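Local coordinates for protein 11S globulin isoform 1 (Cocos nucifera, PDB 5WPW) that serves as a seed storage protein, a hexameric 11S globulin of coconut that acts as a nutrient reservoir and is a potential food allergen, at residues 54-58 against 152-158; 57-62 against 138-144; 72-77 against 116-122; 15-19 against 160-164. The protein carries 2 engineered substitutions. All coordinates share one frame; numbering follows the deposited sequence.

Interaction 1 (54-58 against 152-158); sequences PSMSN and SHRQFLL
Met56 and Phe156 meet because Met56 places CG between its backbone N and carbonyl carbon (chi1 57°) and then bends at chi2. This brings its thioether alongside Phe156. The two residues form a hydrogen-bonded pair between two antiparallel strands, 54-57 and 155-157, in the N-terminal cupin domain. Met56 CE rests 3.7 Å from Phe156 CB. The sulfur lies obliquely to the ring, 4.6 Å from SD to the Phe156 centroid, a Met-aromatic contact. On this face Asn346 of a second subunit packs on both residues.

The other face, with Ser55, Ser57, Gln155 and Leu157, is mostly polar. Ser55 and Gln155 are joined by a weak bond from Gln155 NE2 to Ser55 OG. Gln155 NE2 also has a weak bond to Glu211. His153 has CG anti to its backbone N, which brings the imidazole edge to Ser57. Ser57 OG and His153 NE2 are hydrogen-bonded at 2.8 Å.

Past the strand end, Asn58 continues the pairing with both backbone and side chain. Its backbone N bonds Arg154 O. Its amide grips the opposite backbone at two points. Arg154 N reaches OD1 from above the carbonyl plane of Asn58. The guanidinium of Arg154 turns away, to Asp150 and to Asp325 of the second subunit. Both amide ends of the buried Asn58 are thus used, and its orientation is fixed. Its ND2 donates to Ser152 O at 3.1 Å, within the amide plane and nearly in line with the Ser152 C=O bond.

Interaction 2 (57-62 against 138-144); sequences SNAPRL and TVLDTSN
Leu62 and Val139 exchange two backbone hydrogen bonds, with Val139 N 3.0 Å from Leu62 O and Leu62 N 3.1 Å from Val139 O. Asp141 N extends the antiparallel ladder to Pro60 O at 2.9 Å. The ladder joins strands 61-67 and 134-140, neighbours in a sheet of the N-terminal cupin domain.

One water joins the polar ends on the Arg61 side. It accepts from Arg61 NH1 in the guanidinium plane and is also hydrogen-bonded to Thr138 OG1. Arg61 bends at chi3 (86°), and its CD touches Thr138 CG2 at 3.6 Å. Arg61 and Leu140 run side by side, and Leu140 CD2 lies over one guanidinium face. The same methyl meets Ser57 CB.

Beyond the strands, Ala59 CB faces Asp141 O and touches Thr142 CG2. Asp141 to Asn144 form a type I turn. Its last residue lays its amide against the Pro60 ring, with Pro60 CG 3.5 Å from Asn144 CG. Asn144 OD1 bonds Ala146 N.

Backbone bonds set the pairing up to the first residue of the turn, and van der Waals contacts with Ala59 and Pro60 hold the rest. The buried Arg61 charge is probably eased by the water, while Leu140 CD2 lies against one face.

Interaction 3 (72-77 against 116-122); sequences VGLVMP and LAVPNGF
Leu74 and Phe122 form the close end of this contact. Leu74 CD1 lies 3.7 Å from Phe122 CB and 4.0 Å from Val118 CG1, so one methyl fills the angle between the two residues. Leu74 CG stands anti to its backbone N (chi1 176°), which carries the isobutyl group across to the opposite segment. Its other methyl, CD2, meets Pro119 CD at 4.2 Å.

The Phe122 ring is held between two prolines. Pro77 CD sits over one face, toward the rim, and Pro119 CB lies over the opposite face, also off centre. Val75 O and Met76 CA approach the ring obliquely, with Val75 O 3.7 Å from Phe122 CD2. Phe122 also packs on Ile305 of a second subunit and Phe241 of a third.

At the other end the segments stand well apart. Strands 72-74 and 116-118 pass 9.5 Å from each other at 30°, too far for backbone pairing. Val72 CG1 and Leu116 CD2 slide past each other, 4.1 Å apart. This looser end is buried as well; the partly exposed residue is Pro119, at the tight end. Tyr124, Cys126 and Phe110 also pack on Val72, and Ile65 packs on Leu116. The side-chain contacts are apolar, and Ala117 O is buried without a partner in the model.

The two strands belong to different sheets. Strand 114-118 leads through the type II turn 119-122, with Gly121 at positive phi, into strand 124-127 of the other sheet. Side chains that meet between two facing antiparallel sheets form the interior of the cupin beta-barrel.

Interaction 4 (15-19 against 160-164); sequences RTVRS and GRQEQ
Strand 15-19 and the weakly bonded strand around 161-163 run roughly antiparallel, at 141°, but their axes stay 7.7 Å apart, so side chains and a water fill the gap in place of a backbone ladder. Val17 is the central apolar group. Its CG2 lies 3.2 Å from Glu163 O, and its CG1 touches Glu163 OE2 and Gln162 NE2. The valine therefore packs against polar atoms, and Glu163 O is buried with no partner in the model.

Arg15 makes the direct hydrogen bond. Its chain is extended from CG to NE, and NE donates to Gln164 O at 2.7 Å and a nearly straight 168°. The carbonyl oxygen lies at the guanidinium edge, in its plane, while the donor is tilted from the carbonyl plane of Gln164. Tyr26 of strand 22-26 adds a cation-pi contact to Arg15.

At the far end Gln162 bends at chi2 (88°), which turns its amide toward Val17 and Ser19. A water donates to Val17 O at 2.9 Å and is hydrogen-bonded to Ser19 OG. Its link to Gln162 NE2 is weak. The firmer partner of Gln162 NE2 is Tyr26 OH.

Strand 15-19 is an outermost strand of its seven-stranded sheet within this chain. Strand 161-163 pairs with strand 175-177 in a separate small sheet. The contact is thus side-chain and water packing between a sheet edge and a neighbouring two-stranded antiparallel sheet in the N-terminal cupin domain.

How the interactions relate
Interactions 1, 2 and 3 are buried, whereas interaction 4 is partly exposed. Interactions 1 and 2 share Ser57 and Asn58, where the chain passes from strand 50-57 to strand 61-67. Both rely on antiparallel backbone bonds, but interaction 1 adds side-chain hydrogen bonds, and interaction 2 a water bridge. Interaction 3 is apolar and works between sheets. It meets interactions 1 and 2 through a probable hydrogen bond from Gly121 N to Ser57 O, and interaction 2 also through Val118 N and Arg61 O. Interaction 4 touches interaction 1 only lightly, at Leu157 and Gln162. It replaces strand pairing with one arginine bond and a water, at the outermost strand of the sheet within this chain.

Interaction 1 (54-58 against 152-158)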
loop_
_atom_site.group_PDB
_atom_site.type_symbol
_atom_site.label_atom_id
_atom_site.label_comp_id
_atom_site.label_asym_id
_atom_site.label_seq_id
_atom_site.Cartn_x
_atom_site.Cartn_y
_atom_site.Cartn_z
ATOM N N PRO A 54 -35.482 -3.123 1.612
ATOM C CA PRO A 54 -34.137 -3.127 1.021
ATOM C C PRO A 54 -33.985 -2.084 -0.074
ATOM O O PRO A 54 -34.878 -1.878 -0.900
ATOM C CB PRO A 54 -33.988 -4.542 0.479
ATOM C CG PRO A 54 -35.415 -5.067 0.347
ATOM C CD PRO A 54 -36.153 -4.429 1.482
ATOM N N SER A 55 -32.841 -1.394 -0.042
ATOM C CA SER A 55 -32.540 -0.348 -1.010
ATOM C C SER A 55 -31.035 -0.139 -1.022
ATOM O O SER A 55 -30.324 -0.571 -0.107
ATOM C CB SER A 55 -33.276 0.965 -0.692
ATOM O OG SER A 55 -32.703 1.668 0.415
ATOM N N MET A 56 -30.554 0.513 -2.071
ATOM C CA MET A 56 -29.139 0.833 -2.165
ATOM C C MET A 56 -28.997 2.262 -2.658
ATOM O O MET A 56 -29.882 2.795 -3.334
ATOM C CB MET A 56 -28.373 -0.165 -3.029
ATOM C CG MET A 56 -28.845 -0.337 -4.430
ATOM S SD MET A 56 -27.960 0.788 -5.536
ATOM C CE MET A 56 -28.522 0.135 -7.115
ATOM N N SER A 57 -27.887 2.896 -2.279
ATOM C CA SER A 57 -27.642 4.300 -2.567
ATOM C C SER A 57 -26.353 4.458 -3.373
ATOM O O SER A 57 -25.463 3.612 -3.310
ATOM C CB SER A 57 -27.540 5.131 -1.279
ATOM O OG SER A 57 -28.813 5.251 -0.626
ATOM N N ASN A 58 -26.284 5.533 -4.156
ATOM C CA ASN A 58 -25.095 5.860 -4.946
ATOM C C ASN A 58 -23.948 6.388 -4.096
ATOM O O ASN A 58 -22.835 6.521 -4.617
ATOM C CB ASN A 58 -25.432 6.908 -6.014
ATOM C CG ASN A 58 -25.790 8.297 -5.410
ATOM O OD1 ASN A 58 -26.465 8.391 -4.372
ATOM N ND2 ASN A 58 -25.343 9.371 -6.067
ATOM N N SER A 152 -25.963 14.249 -5.679
ATOM C CA SER A 152 -27.201 14.218 -4.908
ATOM C C SER A 152 -27.427 12.782 -4.484
ATOM O O SER A 152 -26.834 11.862 -5.052
ATOM C CB SER A 152 -28.392 14.756 -5.712
ATOM O OG SER A 152 -28.952 13.753 -6.553
ATOM N N HIS A 153 -28.282 12.597 -3.477
ATOM C CA HIS A 153 -28.611 11.266 -2.977
ATOM C C HIS A 153 -29.592 10.570 -3.918
ATOM O O HIS A 153 -30.767 10.942 -3.981
ATOM C CB HIS A 153 -29.224 11.337 -1.585
ATOM C CG HIS A 153 -29.585 9.991 -1.043
ATOM N ND1 HIS A 153 -30.622 9.789 -0.161
ATOM C CD2 HIS A 153 -29.048 8.772 -1.280
ATOM C CE1 HIS A 153 -30.696 8.505 0.145
ATOM N NE2 HIS A 153 -29.758 7.865 -0.530
ATOM N N ARG A 154 -29.125 9.550 -4.636
ATOM C CA ARG A 154 -29.989 8.706 -5.455
ATOM C C ARG A 154 -30.177 7.389 -4.709
ATOM O O ARG A 154 -29.217 6.624 -4.528
ATOM C CB ARG A 154 -29.398 8.459 -6.850
ATOM C CG ARG A 154 -28.620 9.627 -7.491
ATOM C CD ARG A 154 -29.433 10.434 -8.518
ATOM N NE ARG A 154 -30.108 9.596 -9.518
ATOM C CZ ARG A 154 -29.848 9.580 -10.824
ATOM N NH1 ARG A 154 -28.914 10.360 -11.348
ATOM N NH2 ARG A 154 -30.551 8.782 -11.621
ATOM N N GLN A 155 -31.415 7.117 -4.296
ATOM C CA GLN A 155 -31.786 5.875 -3.632
ATOM C C GLN A 155 -32.555 4.971 -4.591
ATOM O O GLN A 155 -33.513 5.413 -5.229
ATOM C CB GLN A 155 -32.636 6.153 -2.387
ATOM C CG GLN A 155 -32.580 5.053 -1.348
ATOM C CD GLN A 155 -33.861 4.931 -0.542
ATOM O OE1 GLN A 155 -34.896 5.484 -0.915
ATOM N NE2 GLN A 155 -33.800 4.205 0.562
ATOM N N PHE A 156 -32.133 3.709 -4.668
ATOM C CA PHE A 156 -32.689 2.701 -5.562
ATOM C C PHE A 156 -33.378 1.661 -4.696
ATOM O O PHE A 156 -32.708 0.852 -4.051
ATOM C CB PHE A 156 -31.600 2.043 -6.415
ATOM C CG PHE A 156 -30.863 2.996 -7.343
ATOM C CD1 PHE A 156 -29.980 3.933 -6.844
ATOM C CD2 PHE A 156 -31.050 2.926 -8.723
ATOM C CE1 PHE A 156 -29.290 4.796 -7.720
ATOM C CE2 PHE A 156 -30.374 3.765 -9.589
ATOM C CZ PHE A 156 -29.495 4.706 -9.093
ATOM N N LEU A 157 -34.706 1.677 -4.678
ATOM C CA LEU A 157 -35.466 0.716 -3.885
ATOM C C LEU A 157 -35.479 -0.637 -4.578
ATOM O O LEU A 157 -35.730 -0.720 -5.780
ATOM C CB LEU A 157 -36.903 1.196 -3.687
ATOM C CG LEU A 157 -37.075 2.480 -2.912
ATOM C CD1 LEU A 157 -38.412 3.094 -3.289
ATOM C CD2 LEU A 157 -37.006 2.169 -1.431
ATOM N N LEU A 158 -35.186 -1.701 -3.826
ATOM C CA LEU A 158 -35.368 -3.042 -4.367
ATOM C C LEU A 158 -36.817 -3.501 -4.236
ATOM O O LEU A 158 -37.260 -4.382 -4.981
ATOM C CB LEU A 158 -34.440 -4.037 -3.655
ATOM C CG LEU A 158 -32.933 -4.052 -3.945
ATOM C CD1 LEU A 158 -32.309 -5.367 -3.465
ATOM C CD2 LEU A 158 -32.649 -3.818 -5.401
#

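Interaction 2 (57-62 against 138-144)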
loop_
_atom_site.group_PDB
_atom_site.type_symbol
_atom_site.label_atom_id
_atom_site.label_comp_id
_atom_site.label_asym_id
_atom_site.label_seq_id
_atom_site.Cartn_x
_atom_site.Cartn_y
_atom_site.Cartn_z
ATOM N N SER A 57 -27.887 2.896 -2.279
ATOM C CA SER A 57 -27.642 4.300 -2.567
ATOM C C SER A 57 -26.353 4.458 -3.373
ATOM O O SER A 57 -25.463 3.612 -3.310
ATOM C CB SER A 57 -27.540 5.131 -1.279
ATOM O OG SER A 57 -28.813 5.251 -0.626
ATOM N N ASN A 58 -26.284 5.533 -4.156
ATOM C CA ASN A 58 -25.095 5.860 -4.946
ATOM C C ASN A 58 -23.948 6.388 -4.096
ATOM O O ASN A 58 -22.835 6.521 -4.617
ATOM C CB ASN A 58 -25.432 6.908 -6.014
ATOM C CG ASN A 58 -25.790 8.297 -5.410
ATOM O OD1 ASN A 58 -26.465 8.391 -4.372
ATOM N ND2 ASN A 58 -25.343 9.371 -6.067
ATOM N N ALA A 59 -24.192 6.704 -2.835
ATOM C CA ALA A 59 -23.191 7.314 -1.963
ATOM C C ALA A 59 -22.936 6.451 -0.732
ATOM O O ALA A 59 -23.879 5.836 -0.198
ATOM C CB ALA A 59 -23.645 8.698 -1.532
ATOM N N PRO A 60 -21.687 6.338 -0.282
ATOM C CA PRO A 60 -21.437 5.653 0.991
ATOM C C PRO A 60 -22.016 6.487 2.122
ATOM O O PRO A 60 -22.195 7.701 1.991
ATOM C CB PRO A 60 -19.911 5.568 1.067
ATOM C CG PRO A 60 -19.437 6.773 0.280
ATOM C CD PRO A 60 -20.461 6.940 -0.843
ATOM N N ARG A 61 -22.346 5.818 3.225
ATOM C CA ARG A 61 -22.987 6.499 4.354
ATOM C C ARG A 61 -22.525 5.949 5.695
ATOM O O ARG A 61 -22.028 4.828 5.796
ATOM C CB ARG A 61 -24.516 6.395 4.248
ATOM C CG ARG A 61 -25.088 5.182 4.881
ATOM C CD ARG A 61 -26.544 5.030 4.509
ATOM N NE ARG A 61 -26.671 4.316 3.250
ATOM C CZ ARG A 61 -27.810 3.825 2.795
ATOM N NH1 ARG A 61 -28.922 3.969 3.511
ATOM N NH2 ARG A 61 -27.831 3.177 1.644
ATOM N N LEU A 62 -22.683 6.779 6.739
ATOM C CA LEU A 62 -22.594 6.364 8.126
ATOM C C LEU A 62 -23.952 6.624 8.752
ATOM O O LEU A 62 -24.537 7.687 8.513
ATOM C CB LEU A 62 -21.542 7.152 8.917
ATOM C CG LEU A 62 -20.080 6.966 8.533
ATOM C CD1 LEU A 62 -19.221 7.568 9.633
ATOM C CD2 LEU A 62 -19.777 5.496 8.328
ATOM N N THR A 138 -28.497 9.569 9.431
ATOM C CA THR A 138 -27.659 9.090 8.334
ATOM C C THR A 138 -27.028 10.247 7.584
ATOM O O THR A 138 -27.735 11.178 7.177
ATOM C CB THR A 138 -28.495 8.272 7.360
ATOM O OG1 THR A 138 -28.846 7.042 7.985
ATOM C CG2 THR A 138 -27.722 8.020 6.076
ATOM N N VAL A 139 -25.706 10.184 7.368
ATOM C CA VAL A 139 -24.995 11.168 6.556
ATOM C C VAL A 139 -24.429 10.425 5.344
ATOM O O VAL A 139 -23.701 9.435 5.507
ATOM C CB VAL A 139 -23.874 11.878 7.346
ATOM C CG1 VAL A 139 -23.215 12.931 6.499
ATOM C CG2 VAL A 139 -24.408 12.505 8.644
ATOM N N LEU A 140 -24.832 10.846 4.149
ATOM C CA LEU A 140 -24.408 10.235 2.892
ATOM C C LEU A 140 -23.387 11.139 2.197
ATOM O O LEU A 140 -23.656 12.325 1.975
ATOM C CB LEU A 140 -25.605 10.019 1.968
ATOM C CG LEU A 140 -26.694 9.003 2.336
ATOM C CD1 LEU A 140 -28.049 9.665 2.436
ATOM C CD2 LEU A 140 -26.694 7.891 1.273
ATOM N N ASP A 141 -22.220 10.594 1.847
ATOM C CA ASP A 141 -21.188 11.440 1.223
ATOM C C ASP A 141 -21.382 11.387 -0.284
ATOM O O ASP A 141 -20.831 10.538 -0.967
ATOM C CB ASP A 141 -19.788 11.006 1.639
ATOM C CG ASP A 141 -18.705 11.957 1.127
ATOM O OD1 ASP A 141 -19.041 12.972 0.481
ATOM O OD2 ASP A 141 -17.512 11.687 1.377
ATOM N N THR A 142 -22.189 12.305 -0.810
ATOM C CA THR A 142 -22.484 12.329 -2.236
ATOM C C THR A 142 -21.370 12.957 -3.061
ATOM O O THR A 142 -21.440 12.921 -4.298
ATOM C CB THR A 142 -23.793 13.074 -2.468
ATOM O OG1 THR A 142 -23.721 14.350 -1.820
ATOM C CG2 THR A 142 -24.971 12.282 -1.846
ATOM N N SER A 143 -20.373 13.549 -2.409
ATOM C CA SER A 143 -19.140 14.004 -3.045
ATOM C C SER A 143 -18.056 12.932 -3.075
ATOM O O SER A 143 -16.990 13.150 -3.672
ATOM C CB SER A 143 -18.596 15.226 -2.295
ATOM O OG SER A 143 -19.255 16.388 -2.736
ATOM N N ASN A 144 -18.302 11.794 -2.447
ATOM C CA ASN A 144 -17.323 10.721 -2.403
ATOM C C ASN A 144 -16.981 10.276 -3.818
ATOM O O ASN A 144 -17.861 10.161 -4.672
ATOM C CB ASN A 144 -17.893 9.552 -1.602
ATOM C CG ASN A 144 -16.830 8.599 -1.106
ATOM O OD1 ASN A 144 -16.367 7.744 -1.840
ATOM N ND2 ASN A 144 -16.468 8.723 0.173
HETATM O O HOH W 1 -29.908 4.673 6.135
#

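Interaction 3 (72-77 against 116-122)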
loop_
_atom_site.group_PDB
_atom_site.type_symbol
_atom_site.label_atom_id
_atom_site.label_comp_id
_atom_site.label_asym_id
_atom_site.label_seq_id
_atom_site.Cartn_x
_atom_site.Cartn_y
_atom_site.Cartn_z
ATOM N N VAL A 72 -30.005 -5.379 11.457
ATOM C CA VAL A 72 -29.636 -4.793 10.177
ATOM C C VAL A 72 -29.107 -5.886 9.259
ATOM O O VAL A 72 -28.403 -6.804 9.695
ATOM C CB VAL A 72 -28.592 -3.671 10.344
ATOM C CG1 VAL A 72 -27.789 -3.537 9.099
ATOM C CG2 VAL A 72 -29.281 -2.361 10.636
ATOM N N GLY A 73 -29.468 -5.793 7.986
ATOM C CA GLY A 73 -28.910 -6.659 6.968
ATOM C C GLY A 73 -28.223 -5.871 5.868
ATOM O O GLY A 73 -28.776 -4.906 5.314
ATOM N N LEU A 74 -26.999 -6.278 5.569
ATOM C CA LEU A 74 -26.205 -5.721 4.487
ATOM C C LEU A 74 -25.823 -6.873 3.578
ATOM O O LEU A 74 -25.155 -7.824 4.014
ATOM C CB LEU A 74 -24.963 -5.030 5.034
ATOM C CG LEU A 74 -24.008 -4.479 3.992
ATOM C CD1 LEU A 74 -24.686 -3.317 3.356
ATOM C CD2 LEU A 74 -22.721 -4.045 4.668
ATOM N N VAL A 75 -26.252 -6.810 2.339
ATOM C CA VAL A 75 -25.978 -7.900 1.409
ATOM C C VAL A 75 -24.693 -7.593 0.650
ATOM O O VAL A 75 -24.604 -6.585 -0.063
ATOM C CB VAL A 75 -27.150 -8.122 0.451
ATOM C CG1 VAL A 75 -26.795 -9.220 -0.534
ATOM C CG2 VAL A 75 -28.418 -8.469 1.238
ATOM N N MET A 76 -23.699 -8.476 0.791
ATOM C CA MET A 76 -22.435 -8.319 0.077
ATOM C C MET A 76 -22.447 -9.227 -1.142
ATOM O O MET A 76 -22.378 -10.450 -0.986
ATOM C CB MET A 76 -21.258 -8.652 0.996
ATOM C CG MET A 76 -21.372 -8.005 2.369
ATOM S SD MET A 76 -19.788 -7.508 3.076
ATOM C CE MET A 76 -20.290 -6.864 4.680
ATOM N N PRO A 77 -22.547 -8.687 -2.360
ATOM C CA PRO A 77 -22.698 -9.535 -3.550
ATOM C C PRO A 77 -21.508 -10.456 -3.785
ATOM O O PRO A 77 -20.346 -10.042 -3.744
ATOM C CB PRO A 77 -22.838 -8.518 -4.691
ATOM C CG PRO A 77 -22.353 -7.225 -4.138
ATOM C CD PRO A 77 -22.658 -7.255 -2.680
ATOM N N LEU A 116 -23.138 2.473 11.973
ATOM C CA LEU A 116 -23.144 1.511 10.878
ATOM C C LEU A 116 -22.623 2.179 9.615
ATOM O O LEU A 116 -23.015 3.307 9.301
ATOM C CB LEU A 116 -24.553 0.985 10.622
ATOM C CG LEU A 116 -25.130 0.222 11.803
ATOM C CD1 LEU A 116 -26.453 0.826 12.245
ATOM C CD2 LEU A 116 -25.285 -1.216 11.379
ATOM N N ALA A 117 -21.746 1.478 8.895
ATOM C CA ALA A 117 -21.165 1.959 7.636
ATOM C C ALA A 117 -21.710 1.111 6.491
ATOM O O ALA A 117 -21.507 -0.111 6.469
ATOM C CB ALA A 117 -19.642 1.884 7.654
ATOM N N VAL A 118 -22.390 1.757 5.549
ATOM C CA VAL A 118 -22.956 1.095 4.375
ATOM C C VAL A 118 -22.289 1.585 3.089
ATOM O O VAL A 118 -22.563 2.709 2.660
ATOM C CB VAL A 118 -24.473 1.343 4.323
ATOM C CG1 VAL A 118 -25.080 0.659 3.130
ATOM C CG2 VAL A 118 -25.128 0.868 5.602
ATOM N N PRO A 119 -21.453 0.775 2.428
ATOM C CA PRO A 119 -20.874 1.179 1.135
ATOM C C PRO A 119 -21.937 1.479 0.091
ATOM O O PRO A 119 -23.008 0.879 0.074
ATOM C CB PRO A 119 -20.053 -0.046 0.702
ATOM C CG PRO A 119 -20.000 -0.954 1.909
ATOM C CD PRO A 119 -21.172 -0.628 2.758
ATOM N N ASN A 120 -21.612 2.374 -0.830
ATOM C CA ASN A 120 -22.542 2.602 -1.929
ATOM C C ASN A 120 -22.767 1.307 -2.704
ATOM O O ASN A 120 -21.900 0.433 -2.760
ATOM C CB ASN A 120 -21.995 3.652 -2.868
ATOM C CG ASN A 120 -20.643 3.277 -3.354
ATOM O OD1 ASN A 120 -19.732 3.086 -2.547
ATOM N ND2 ASN A 120 -20.504 3.095 -4.662
ATOM N N GLY A 121 -23.950 1.184 -3.295
ATOM C CA GLY A 121 -24.231 0.074 -4.173
ATOM C C GLY A 121 -24.531 -1.252 -3.511
ATOM O O GLY A 121 -24.741 -2.236 -4.231
ATOM N N PHE A 122 -24.562 -1.323 -2.172
ATOM C CA PHE A 122 -24.895 -2.542 -1.439
ATOM C C PHE A 122 -26.320 -2.455 -0.892
ATOM O O PHE A 122 -26.667 -1.477 -0.234
ATOM C CB PHE A 122 -23.948 -2.776 -0.247
ATOM C CG PHE A 122 -22.532 -3.160 -0.627
ATOM C CD1 PHE A 122 -21.848 -2.493 -1.622
ATOM C CD2 PHE A 122 -21.868 -4.169 0.068
ATOM C CE1 PHE A 122 -20.542 -2.844 -1.949
ATOM C CE2 PHE A 122 -20.567 -4.519 -0.250
ATOM C CZ PHE A 122 -19.905 -3.858 -1.273
#

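Interaction 4 (15-19 against 160-164)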
loop_
_atom_site.group_PDB
_atom_site.type_symbol
_atom_site.label_atom_id
_atom_site.label_comp_id
_atom_site.label_asym_id
_atom_site.label_seq_id
_atom_site.Cartn_x
_atom_site.Cartn_y
_atom_site.Cartn_z
ATOM N N ARG A 15 -38.462 18.479 4.696
ATOM C CA ARG A 15 -39.634 17.700 4.330
ATOM C C ARG A 15 -39.654 16.391 5.104
ATOM O O ARG A 15 -38.614 15.872 5.525
ATOM C CB ARG A 15 -39.700 17.469 2.810
ATOM C CG ARG A 15 -39.076 16.206 2.278
ATOM C CD ARG A 15 -39.426 16.080 0.804
ATOM N NE ARG A 15 -38.552 15.169 0.069
ATOM C CZ ARG A 15 -37.283 15.426 -0.240
ATOM N NH1 ARG A 15 -36.725 16.570 0.135
ATOM N NH2 ARG A 15 -36.577 14.535 -0.931
ATOM N N THR A 16 -40.867 15.891 5.319
ATOM C CA THR A 16 -41.133 14.734 6.158
ATOM C C THR A 16 -42.105 13.833 5.413
ATOM O O THR A 16 -43.204 14.270 5.056
ATOM C CB THR A 16 -41.726 15.162 7.507
ATOM O OG1 THR A 16 -40.815 16.034 8.185
ATOM C CG2 THR A 16 -42.024 13.947 8.380
ATOM N N VAL A 17 -41.706 12.588 5.174
ATOM C CA VAL A 17 -42.534 11.614 4.471
ATOM C C VAL A 17 -42.949 10.552 5.474
ATOM O O VAL A 17 -42.093 9.903 6.085
ATOM C CB VAL A 17 -41.788 10.995 3.280
ATOM C CG1 VAL A 17 -42.669 9.973 2.574
ATOM C CG2 VAL A 17 -41.339 12.081 2.320
ATOM N N ARG A 18 -44.255 10.377 5.662
ATOM C CA ARG A 18 -44.740 9.399 6.622
ATOM C C ARG A 18 -45.005 8.068 5.924
ATOM O O ARG A 18 -45.682 8.014 4.893
ATOM C CB ARG A 18 -46.004 9.884 7.334
ATOM C CG ARG A 18 -46.280 9.078 8.583
ATOM C CD ARG A 18 -47.413 9.636 9.431
ATOM N NE ARG A 18 -46.962 10.234 10.691
ATOM C CZ ARG A 18 -46.273 9.612 11.648
ATOM N NH1 ARG A 18 -45.933 10.279 12.745
ATOM N NH2 ARG A 18 -45.907 8.339 11.523
ATOM N N SER A 19 -44.452 7.006 6.483
ATOM C CA SER A 19 -44.696 5.644 6.049
ATOM C C SER A 19 -45.609 4.951 7.060
ATOM O O SER A 19 -45.978 5.519 8.090
ATOM C CB SER A 19 -43.371 4.888 5.889
ATOM O OG SER A 19 -42.608 5.371 4.796
ATOM N N GLY A 160 -40.988 -1.940 -2.968
ATOM C CA GLY A 160 -41.825 -0.886 -2.426
ATOM C C GLY A 160 -41.883 0.374 -3.271
ATOM O O GLY A 160 -41.564 0.394 -4.460
ATOM N N ARG A 161 -42.345 1.447 -2.620
ATOM C CA ARG A 161 -42.550 2.765 -3.209
ATOM C C ARG A 161 -42.423 3.800 -2.102
ATOM O O ARG A 161 -42.611 3.489 -0.925
ATOM C CB ARG A 161 -43.929 2.919 -3.873
ATOM C CG ARG A 161 -44.273 1.922 -4.967
ATOM C CD ARG A 161 -45.769 1.962 -5.278
ATOM N NE ARG A 161 -46.150 3.066 -6.157
ATOM C CZ ARG A 161 -47.231 3.820 -5.975
ATOM N NH1 ARG A 161 -48.030 3.591 -4.937
ATOM N NH2 ARG A 161 -47.514 4.801 -6.824
ATOM N N GLN A 162 -42.118 5.040 -2.481
ATOM C CA GLN A 162 -41.883 6.071 -1.473
ATOM C C GLN A 162 -42.174 7.453 -2.044
ATOM O O GLN A 162 -41.658 7.809 -3.109
ATOM C CB GLN A 162 -40.440 6.009 -0.945
ATOM C CG GLN A 162 -39.983 7.255 -0.180
ATOM C CD GLN A 162 -40.298 7.203 1.317
ATOM O OE1 GLN A 162 -41.221 6.502 1.757
ATOM N NE2 GLN A 162 -39.532 7.958 2.107
ATOM N N GLU A 163 -42.999 8.225 -1.332
ATOM C CA GLU A 163 -43.259 9.611 -1.709
ATOM C C GLU A 163 -41.961 10.406 -1.625
ATOM O O GLU A 163 -41.441 10.631 -0.529
ATOM C CB GLU A 163 -44.338 10.232 -0.810
ATOM C CG GLU A 163 -44.818 11.620 -1.250
ATOM C CD GLU A 163 -44.810 12.643 -0.113
ATOM O OE1 GLU A 163 -44.475 13.825 -0.362
ATOM O OE2 GLU A 163 -45.137 12.262 1.032
ATOM N N GLN A 164 -41.419 10.807 -2.773
ATOM C CA GLN A 164 -40.183 11.584 -2.822
ATOM C C GLN A 164 -40.313 12.887 -2.036
ATOM O O GLN A 164 -39.837 12.992 -0.905
ATOM C CB GLN A 164 -39.796 11.881 -4.272
ATOM C CG GLN A 164 -39.401 10.653 -5.074
ATOM C CD GLN A 164 -39.095 10.975 -6.522
ATOM O OE1 GLN A 164 -39.587 11.965 -7.062
ATOM N NE2 GLN A 164 -38.279 10.137 -7.156
HETATM O O HOH W 2 -40.812 7.425 5.259
#